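PDB 6AHI: cysteine synthase from Helicobacter pylori, which uses pyridoxal 5'-phosphate to make L-cysteine and acetate from O-acetyl-L-serine and hydrogen sulfide, and also has cystathionine beta-synthase activity. Local coordinates for residues Leu160-Val165 with Ala189-Glu194; Ala177-Gly182 with Ile224-Ile229; Gly183-Thr188 with Pro231-Leu236. All coordinates share one frame; numbering follows the deposited sequence.

Interaction 1. Residues Leu160-Val165 with Ala189-Glu194; sequences LAPEIV and ARYLKE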
loop_
_atom_site.group_PDB
_atom_site.type_symbol
_atom_site.label_atom_id
_atom_site.label_comp_id
_atom_site.label_asym_id
_atom_site.label_seq_id
_atom_site.Cartn_x
_atom_site.Cartn_y
_atom_site.Cartn_z
ATOM N N LEU A 160 -9.461 -12.558 11.082
ATOM C CA LEU A 160 -9.748 -11.139 11.338
ATOM C C LEU A 160 -10.395 -10.946 12.718
ATOM O O LEU A 160 -9.979 -10.108 13.493
ATOM C CB LEU A 160 -10.685 -10.627 10.244
ATOM C CG LEU A 160 -11.048 -9.149 10.330
ATOM C CD1 LEU A 160 -9.797 -8.303 10.407
ATOM C CD2 LEU A 160 -11.903 -8.721 9.138
ATOM N N ALA A 161 -11.463 -11.704 12.997
ATOM C CA ALA A 161 -12.312 -11.383 14.151
ATOM C C ALA A 161 -11.541 -11.577 15.456
ATOM O O ALA A 161 -11.573 -10.695 16.322
ATOM C CB ALA A 161 -13.597 -12.172 14.121
ATOM N N PRO A 162 -10.786 -12.680 15.652
ATOM C CA PRO A 162 -10.015 -12.836 16.887
ATOM C C PRO A 162 -8.956 -11.746 17.075
ATOM O O PRO A 162 -8.661 -11.306 18.203
ATOM C CB PRO A 162 -9.345 -14.217 16.775
ATOM C CG PRO A 162 -10.134 -14.949 15.720
ATOM C CD PRO A 162 -10.739 -13.895 14.811
ATOM N N GLU A 163 -8.386 -11.286 15.970
ATOM C CA GLU A 163 -7.369 -10.227 16.021
ATOM C C GLU A 163 -8.005 -8.939 16.563
ATOM O O GLU A 163 -7.445 -8.246 17.369
ATOM C CB GLU A 163 -6.809 -10.059 14.606
ATOM C CG GLU A 163 -5.405 -9.516 14.510
ATOM C CD GLU A 163 -5.053 -9.321 13.048
ATOM O OE1 GLU A 163 -4.607 -10.279 12.388
ATOM O OE2 GLU A 163 -5.252 -8.201 12.571
ATOM N N ILE A 164 -9.212 -8.638 16.102
ATOM C CA ILE A 164 -9.961 -7.456 16.547
ATOM C C ILE A 164 -10.209 -7.507 18.055
ATOM O O ILE A 164 -9.992 -6.527 18.744
ATOM C CB ILE A 164 -11.278 -7.320 15.759
ATOM C CG1 ILE A 164 -10.993 -6.794 14.346
ATOM C CG2 ILE A 164 -12.270 -6.445 16.514
ATOM C CD1 ILE A 164 -12.131 -6.989 13.374
ATOM N N VAL A 165 -10.701 -8.639 18.561
ATOM C CA VAL A 165 -10.987 -8.724 19.982
ATOM C C VAL A 165 -9.685 -8.656 20.785
ATOM O O VAL A 165 -9.697 -8.092 21.858
ATOM C CB VAL A 165 -11.821 -9.963 20.346
ATOM C CG1 VAL A 165 -11.981 -10.077 21.854
ATOM C CG2 VAL A 165 -13.169 -9.907 19.671
ATOM N N ALA A 189 -19.082 -11.063 12.227
ATOM C CA ALA A 189 -20.236 -10.872 13.074
ATOM C C ALA A 189 -20.484 -12.102 13.948
ATOM O O ALA A 189 -20.830 -11.977 15.139
ATOM C CB ALA A 189 -21.450 -10.538 12.254
ATOM N N ARG A 190 -20.342 -13.283 13.353
ATOM C CA ARG A 190 -20.575 -14.548 14.092
ATOM C C ARG A 190 -19.630 -14.613 15.283
ATOM O O ARG A 190 -20.065 -14.912 16.364
ATOM C CB ARG A 190 -20.303 -15.751 13.191
ATOM C CG ARG A 190 -20.491 -17.092 13.884
ATOM C CD ARG A 190 -20.279 -18.311 13.009
ATOM N NE ARG A 190 -20.249 -18.003 11.588
ATOM C CZ ARG A 190 -21.151 -17.271 10.936
ATOM N NH2 ARG A 190 -20.847 -16.649 9.820
ATOM N N TYR A 191 -18.362 -14.346 15.044
ATOM C CA TYR A 191 -17.340 -14.392 16.115
ATOM C C TYR A 191 -17.594 -13.335 17.202
ATOM O O TYR A 191 -17.503 -13.645 18.387
ATOM C CB TYR A 191 -15.936 -14.183 15.557
ATOM C CG TYR A 191 -14.856 -14.371 16.594
ATOM C CD1 TYR A 191 -14.345 -15.627 16.893
ATOM C CD2 TYR A 191 -14.387 -13.296 17.314
ATOM C CE1 TYR A 191 -13.370 -15.798 17.858
ATOM C CE2 TYR A 191 -13.415 -13.445 18.287
ATOM C CZ TYR A 191 -12.883 -14.691 18.536
ATOM O OH TYR A 191 -11.906 -14.829 19.475
ATOM N N LEU A 192 -17.907 -12.106 16.796
ATOM C CA LEU A 192 -18.182 -11.004 17.740
ATOM C C LEU A 192 -19.432 -11.302 18.581
ATOM O O LEU A 192 -19.447 -11.051 19.800
ATOM C CB LEU A 192 -18.330 -9.695 16.973
ATOM C CG LEU A 192 -17.061 -9.169 16.297
ATOM C CD1 LEU A 192 -17.350 -7.913 15.525
ATOM C CD2 LEU A 192 -15.941 -8.879 17.285
ATOM N N LYS A 193 -20.477 -11.852 17.932
ATOM C CA LYS A 193 -21.708 -12.167 18.630
ATOM C C LYS A 193 -21.481 -13.216 19.704
ATOM O O LYS A 193 -22.150 -13.190 20.714
ATOM C CB LYS A 193 -22.773 -12.688 17.658
ATOM C CG LYS A 193 -23.713 -11.604 17.172
ATOM C CD LYS A 193 -24.717 -11.190 18.233
ATOM C CE LYS A 193 -25.671 -10.130 17.733
ATOM N NZ LYS A 193 -26.430 -9.500 18.847
ATOM N N GLU A 194 -20.599 -14.180 19.436
ATOM C CA GLU A 194 -20.274 -15.217 20.420
ATOM C C GLU A 194 -19.632 -14.598 21.665
ATOM O O GLU A 194 -19.925 -15.040 22.771
ATOM C CB GLU A 194 -19.328 -16.278 19.843
ATOM C CG GLU A 194 -20.002 -17.230 18.872
ATOM C CD GLU A 194 -19.063 -18.144 18.102
ATOM O OE1 GLU A 194 -17.837 -18.122 18.389
ATOM O OE2 GLU A 194 -19.561 -18.892 17.224
#
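The Tyr191 ring lies against Pro162, which covers one of its faces: Pro162 CG makes a CH-pi contact 4.2 Å from the ring centroid and 22° off the normal, while Pro162 N sits over the same ring nearer the rim. At the edge, in the ring plane, Val165 CG2 meets Tyr191 CE2 at 3.8 Å. A chi1 of -174° sets the tyrosine CG anti to the backbone N, and the ring beyond it lies against Pro162, with OH beside Pro162 CB. Ala161 marks the point where the backbones come nearest, its CB only 3.4 Å from Tyr191 CB; the axes of the two segments come within 9.1 Å and cross at -41°, with this small residue at the close point. Val165 CG2 also touches Leu192 CD2 at 3.8 Å, the two side chains sliding past each other in opposite directions. No hydrogen bond spans the contact; the side-chain contacts are largely apolar. Tyr157 of helix 151-158 adds an edge-to-face partner for Tyr191. Helices 160-168 and 183-195 thus pack side by side, one before and one after strand 174-178, with Ile164 and Leu192 both resting on Leu289 of the central strand 287-292.

Interaction 2. Residues Ala177-Gly182 with Ile224-Ile229; sequences AGIGSG and IGVEFI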
loop_
_atom_site.group_PDB
_atom_site.type_symbol
_atom_site.label_atom_id
_atom_site.label_comp_id
_atom_site.label_asym_id
_atom_site.label_seq_id
_atom_site.Cartn_x
_atom_site.Cartn_y
_atom_site.Cartn_z
ATOM N N ALA A 177 -20.247 -3.041 8.691
ATOM C CA ALA A 177 -19.340 -3.470 7.631
ATOM C C ALA A 177 -20.083 -3.576 6.296
ATOM O O ALA A 177 -21.269 -3.953 6.273
ATOM C CB ALA A 177 -18.696 -4.792 7.986
ATOM N N GLY A 178 -19.381 -3.214 5.227
ATOM C CA GLY A 178 -19.861 -3.355 3.862
ATOM C C GLY A 178 -20.064 -4.822 3.487
ATOM O O GLY A 178 -19.334 -5.712 3.949
ATOM N N ILE A 179 -21.071 -5.047 2.635
ATOM C CA ILE A 179 -21.439 -6.364 2.128
ATOM C C ILE A 179 -21.292 -6.350 0.610
ATOM O O ILE A 179 -21.923 -5.512 -0.063
ATOM C CB ILE A 179 -22.871 -6.734 2.532
ATOM C CG1 ILE A 179 -22.982 -6.953 4.038
ATOM C CG2 ILE A 179 -23.379 -7.940 1.728
ATOM C CD1 ILE A 179 -24.367 -6.761 4.554
ATOM N N GLY A 180 -20.424 -7.248 0.125
ATOM C CA GLY A 180 -20.357 -7.682 -1.263
ATOM C C GLY A 180 -20.895 -9.095 -1.379
ATOM O O GLY A 180 -22.064 -9.274 -1.593
ATOM N N SER A 181 -20.026 -10.086 -1.169
ATOM C CA SER A 181 -20.447 -11.488 -1.021
ATOM C C SER A 181 -21.157 -11.654 0.330
ATOM O O SER A 181 -21.971 -12.500 0.495
ATOM C CB SER A 181 -19.264 -12.403 -1.094
ATOM O OG SER A 181 -18.373 -12.123 -0.017
ATOM N N GLY A 182 -20.762 -10.844 1.325
ATOM C CA GLY A 182 -21.284 -10.977 2.676
ATOM C C GLY A 182 -20.367 -11.753 3.613
ATOM O O GLY A 182 -20.687 -11.886 4.778
ATOM N N ILE A 224 -18.911 -3.353 -2.811
ATOM C CA ILE A 224 -20.069 -3.688 -2.010
ATOM C C ILE A 224 -21.314 -3.502 -2.878
ATOM O O ILE A 224 -21.282 -2.807 -3.864
ATOM C CB ILE A 224 -20.154 -2.857 -0.704
ATOM C CG1 ILE A 224 -20.238 -1.356 -0.990
ATOM C CG2 ILE A 224 -19.000 -3.181 0.232
ATOM C CD1 ILE A 224 -20.647 -0.527 0.196
ATOM N N GLY A 225 -22.411 -4.110 -2.444
ATOM C CA GLY A 225 -23.670 -4.095 -3.160
ATOM C C GLY A 225 -24.059 -5.494 -3.551
ATOM O O GLY A 225 -23.192 -6.293 -3.953
ATOM N N VAL A 226 -25.351 -5.788 -3.387
ATOM C CA VAL A 226 -25.920 -7.054 -3.766
ATOM C C VAL A 226 -27.179 -6.789 -4.600
ATOM O O VAL A 226 -27.908 -5.784 -4.418
ATOM C CB VAL A 226 -26.247 -7.921 -2.534
ATOM C CG1 VAL A 226 -25.070 -7.999 -1.586
ATOM C CG2 VAL A 226 -27.472 -7.420 -1.808
ATOM N N GLU A 227 -27.438 -7.727 -5.499
ATOM C CA GLU A 227 -28.656 -7.732 -6.325
ATOM C C GLU A 227 -29.660 -8.780 -5.812
ATOM O O GLU A 227 -30.758 -8.895 -6.376
ATOM C CB GLU A 227 -28.300 -7.982 -7.789
ATOM C CG GLU A 227 -27.259 -7.008 -8.320
ATOM C CD GLU A 227 -27.043 -7.013 -9.827
ATOM O OE1 GLU A 227 -28.049 -6.944 -10.571
ATOM O OE2 GLU A 227 -25.862 -7.083 -10.258
ATOM N N PHE A 228 -29.286 -9.515 -4.755
ATOM C CA PHE A 228 -30.052 -10.565 -4.099
ATOM C C PHE A 228 -29.473 -10.815 -2.697
ATOM O O PHE A 228 -28.361 -10.369 -2.388
ATOM C CB PHE A 228 -30.023 -11.861 -4.933
ATOM C CG PHE A 228 -28.644 -12.345 -5.325
ATOM C CD1 PHE A 228 -27.777 -12.870 -4.377
ATOM C CD2 PHE A 228 -28.234 -12.311 -6.646
ATOM C CE1 PHE A 228 -26.524 -13.333 -4.742
ATOM C CE2 PHE A 228 -26.970 -12.762 -7.006
ATOM C CZ PHE A 228 -26.117 -13.265 -6.053
ATOM N N ILE A 229 -30.211 -11.564 -1.872
ATOM C CA ILE A 229 -29.797 -11.891 -0.476
ATOM C C ILE A 229 -28.606 -12.848 -0.522
ATOM O O ILE A 229 -28.682 -13.896 -1.149
ATOM C CB ILE A 229 -30.954 -12.515 0.337
ATOM C CG1 ILE A 229 -32.212 -11.640 0.391
ATOM C CG2 ILE A 229 -30.460 -12.879 1.732
ATOM C CD1 ILE A 229 -32.011 -10.246 0.985
#
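Gly225 N donates a nearly straight hydrogen bond to Ile179 O (2.8 Å, N-H...O angle 168°), the donor lying in the carbonyl plane. This bond ties the loop before strand 240-244 to the glycine-rich phosphate-binding loop of a fold-type II PLP enzyme, at the turn between strand 174-178 and helix 183-195. Around it the fit is close: Ile224 CB lies 3.3 Å from Ile179 O, and Ile224 CG2 is 3.7 Å from Gly178 CA. A beta carbon on Gly178 would run into that methyl, so the bare CA leaves room for the isoleucine. On the other side of the bond in sequence, Val226 CG1 touches Ile179 CG2 at 3.7 Å and Gly180 O at 3.3 Å. That methyl stands anti to its own carbonyl carbon (chi1 -50°), and the two branched side chains cross obliquely.

In the next shell, Ser209 OG bonds Val226 N, while Ile224 packs on Ala270 of helix 266-281 and on Ser267, a probable cofactor-binding residue of the same helix. Ile179 is anchored by backbone bonding to Val204 in the adjacent strand. Gly225 has a positive phi at which a beta carbon would press on the preceding carbonyl, and Gly182, at the N-cap of the following helix, also has backbone angles at which a beta carbon would press on the carbonyl O before it. Residues 180-182 of the loop hold the cofactor, which is linked to the lysine at position 46: Gly180 N and Gly182 N both donate to its phosphate oxygen OP3, and Ser181 OG bonds OP1.

Interaction 3. Residues Gly183-Thr188 with Pro231-Leu236; sequences GTFAGT and PFFENL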
loop_
_atom_site.group_PDB
_atom_site.type_symbol
_atom_site.label_atom_id
_atom_site.label_comp_id
_atom_site.label_asym_id
_atom_site.label_seq_id
_atom_site.Cartn_x
_atom_site.Cartn_y
_atom_site.Cartn_z
ATOM N N GLY A 183 -19.261 -12.305 3.115
ATOM C CA GLY A 183 -18.364 -13.138 3.931
ATOM C C GLY A 183 -17.711 -12.375 5.082
ATOM O O GLY A 183 -17.704 -12.838 6.220
ATOM N N THR A 184 -17.119 -11.215 4.787
ATOM C CA THR A 184 -16.428 -10.417 5.833
ATOM C C THR A 184 -17.385 -10.130 6.989
ATOM O O THR A 184 -17.063 -10.392 8.169
ATOM C CB THR A 184 -15.885 -9.090 5.299
ATOM O OG1 THR A 184 -14.947 -9.338 4.256
ATOM C CG2 THR A 184 -15.161 -8.278 6.354
ATOM N N PHE A 185 -18.567 -9.603 6.629
ATOM C CA PHE A 185 -19.575 -9.209 7.593
ATOM C C PHE A 185 -20.042 -10.422 8.400
ATOM O O PHE A 185 -20.021 -10.398 9.630
ATOM C CB PHE A 185 -20.752 -8.533 6.887
ATOM C CG PHE A 185 -21.894 -8.163 7.790
ATOM C CD1 PHE A 185 -21.715 -7.232 8.786
ATOM C CD2 PHE A 185 -23.143 -8.754 7.647
ATOM C CE1 PHE A 185 -22.759 -6.894 9.632
ATOM C CE2 PHE A 185 -24.188 -8.407 8.485
ATOM C CZ PHE A 185 -23.998 -7.452 9.458
ATOM N N ALA A 186 -20.422 -11.498 7.712
ATOM C CA ALA A 186 -21.015 -12.649 8.363
ATOM C C ALA A 186 -20.017 -13.380 9.267
ATOM O O ALA A 186 -20.386 -13.848 10.345
ATOM C CB ALA A 186 -21.582 -13.612 7.334
ATOM N N GLY A 187 -18.787 -13.560 8.789
ATOM C CA GLY A 187 -17.756 -14.282 9.529
ATOM C C GLY A 187 -17.352 -13.558 10.815
ATOM O O GLY A 187 -17.259 -14.157 11.912
ATOM N N THR A 188 -17.121 -12.265 10.666
ATOM C CA THR A 188 -16.703 -11.402 11.734
ATOM C C THR A 188 -17.856 -11.263 12.732
ATOM O O THR A 188 -17.627 -11.367 13.935
ATOM C CB THR A 188 -16.230 -10.041 11.222
ATOM O OG1 THR A 188 -15.244 -10.244 10.222
ATOM C CG2 THR A 188 -15.627 -9.176 12.311
ATOM N N PRO A 231 -26.304 -15.897 0.856
ATOM C CA PRO A 231 -26.692 -17.094 1.603
ATOM C C PRO A 231 -26.001 -17.244 2.975
ATOM O O PRO A 231 -26.081 -18.298 3.591
ATOM C CB PRO A 231 -26.270 -18.201 0.616
ATOM C CG PRO A 231 -25.010 -17.663 -0.011
ATOM C CD PRO A 231 -25.311 -16.190 -0.192
ATOM N N PHE A 232 -25.345 -16.199 3.472
ATOM C CA PHE A 232 -24.479 -16.363 4.675
ATOM C C PHE A 232 -25.148 -15.853 5.950
ATOM O O PHE A 232 -24.581 -16.013 7.011
ATOM C CB PHE A 232 -23.131 -15.658 4.503
ATOM C CG PHE A 232 -22.301 -16.207 3.373
ATOM C CD1 PHE A 232 -22.060 -17.568 3.267
ATOM C CD2 PHE A 232 -21.785 -15.365 2.396
ATOM C CE1 PHE A 232 -21.305 -18.071 2.216
ATOM C CE2 PHE A 232 -21.027 -15.867 1.347
ATOM C CZ PHE A 232 -20.785 -17.222 1.261
ATOM N N PHE A 233 -26.356 -15.293 5.830
ATOM C CA PHE A 233 -26.965 -14.508 6.882
ATOM C C PHE A 233 -28.034 -15.279 7.661
ATOM O O PHE A 233 -28.633 -14.701 8.552
ATOM C CB PHE A 233 -27.574 -13.228 6.309
ATOM C CG PHE A 233 -26.591 -12.249 5.720
ATOM C CD1 PHE A 233 -25.225 -12.408 5.879
ATOM C CD2 PHE A 233 -27.045 -11.160 4.991
ATOM C CE1 PHE A 233 -24.334 -11.505 5.318
ATOM C CE2 PHE A 233 -26.158 -10.264 4.420
ATOM C CZ PHE A 233 -24.798 -10.439 4.581
ATOM N N GLU A 234 -28.230 -16.571 7.363
ATOM C CA GLU A 234 -29.322 -17.386 7.900
ATOM C C GLU A 234 -29.401 -17.346 9.437
ATOM O O GLU A 234 -30.491 -17.261 9.961
ATOM C CB GLU A 234 -29.193 -18.826 7.391
ATOM C CG GLU A 234 -30.256 -19.767 7.940
ATOM C CD GLU A 234 -30.255 -21.170 7.347
ATOM O OE1 GLU A 234 -29.187 -21.619 6.844
ATOM O OE2 GLU A 234 -31.330 -21.816 7.374
ATOM N N ASN A 235 -28.269 -17.402 10.152
ATOM C CA ASN A 235 -28.320 -17.552 11.622
ATOM C C ASN A 235 -27.689 -16.342 12.306
ATOM O O ASN A 235 -27.103 -16.439 13.381
ATOM C CB ASN A 235 -27.648 -18.838 12.099
ATOM C CG ASN A 235 -28.375 -20.084 11.638
ATOM O OD1 ASN A 235 -29.605 -20.187 11.721
ATOM N ND2 ASN A 235 -27.615 -21.041 11.133
ATOM N N LEU A 236 -27.839 -15.180 11.674
ATOM C CA LEU A 236 -27.341 -13.922 12.195
ATOM C C LEU A 236 -28.518 -13.047 12.591
ATOM O O LEU A 236 -29.460 -12.877 11.833
ATOM C CB LEU A 236 -26.531 -13.196 11.118
ATOM C CG LEU A 236 -25.059 -13.549 11.042
ATOM C CD1 LEU A 236 -24.395 -12.657 10.016
ATOM C CD2 LEU A 236 -24.390 -13.410 12.408
#
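Phe185 points the edge of its ring at the face of Phe233 in an offset edge-to-face pair, with centroids 5.7 Å apart and planes at 83°. The touching atom is Phe185 CD2, 3.8 Å from Phe233 CE1 and almost as near to Phe233 CZ. The CB of Phe185 points toward the 231-236 loop, and chi1 176° puts CG anti to the backbone N. Phe233 instead has CG anti to its carbonyl carbon (chi1 -65°); its CA-CB bond runs across the contact, and the ring comes back to the helix, where Ala186 CB lies at its edge, 4.0 Å from Phe233 CE1.

Ala186 is the hub: its CB also meets Phe232 CB at 3.8 Å and Leu236 CD1 at 4.0 Å, so three loop residues converge on one methyl. The type I turn from Phe233 to Leu236 brings the leucine back to the helix. The Phe232 ring extends toward the helix start, with CD2 4.0 Å from Gly183 N, and Pro231 CG stands over the centre of one face. Inside the helix, Thr188 OG1 donates to Thr184 O at 2.7 Å, reaching it from the opposite face to Thr188 N.

Thr184 OG1 binds phosphate oxygen OP2 of the cofactor. The first turn of helix 183-195 thus turns Thr184 to the phosphate and Phe185 and Ala186 to the loop. Phe232 reaches Asn152 and Pro153 of helix 151-158, Phe185 rests on Ala177 of strand 174-178, and Thr188 packs on Tyr156 of helix 151-158 and Phe175 of strand 174-178.

How the interactions relate
All three first segments, starting at residues 160, 177 and 183, come before all three partners, which follow in the same order, so the contacts cross along the chain. Interactions 1 and 3 share helix 183-195, their centres about 12 Å apart; they touch where Thr188 meets Leu160 and Ala161, and where Leu236 reaches Ala189. Interactions 2 and 3, with centres about 11 Å apart, join through Ile179, which packs on Phe185 and Phe233. Interactions 1 and 2, with centres about 19 Å apart, do not touch. Interactions 2 and 3 flank the phosphate-binding loop, whereas interaction 1 lies further along helix 183-195, packing it on helix 160-168.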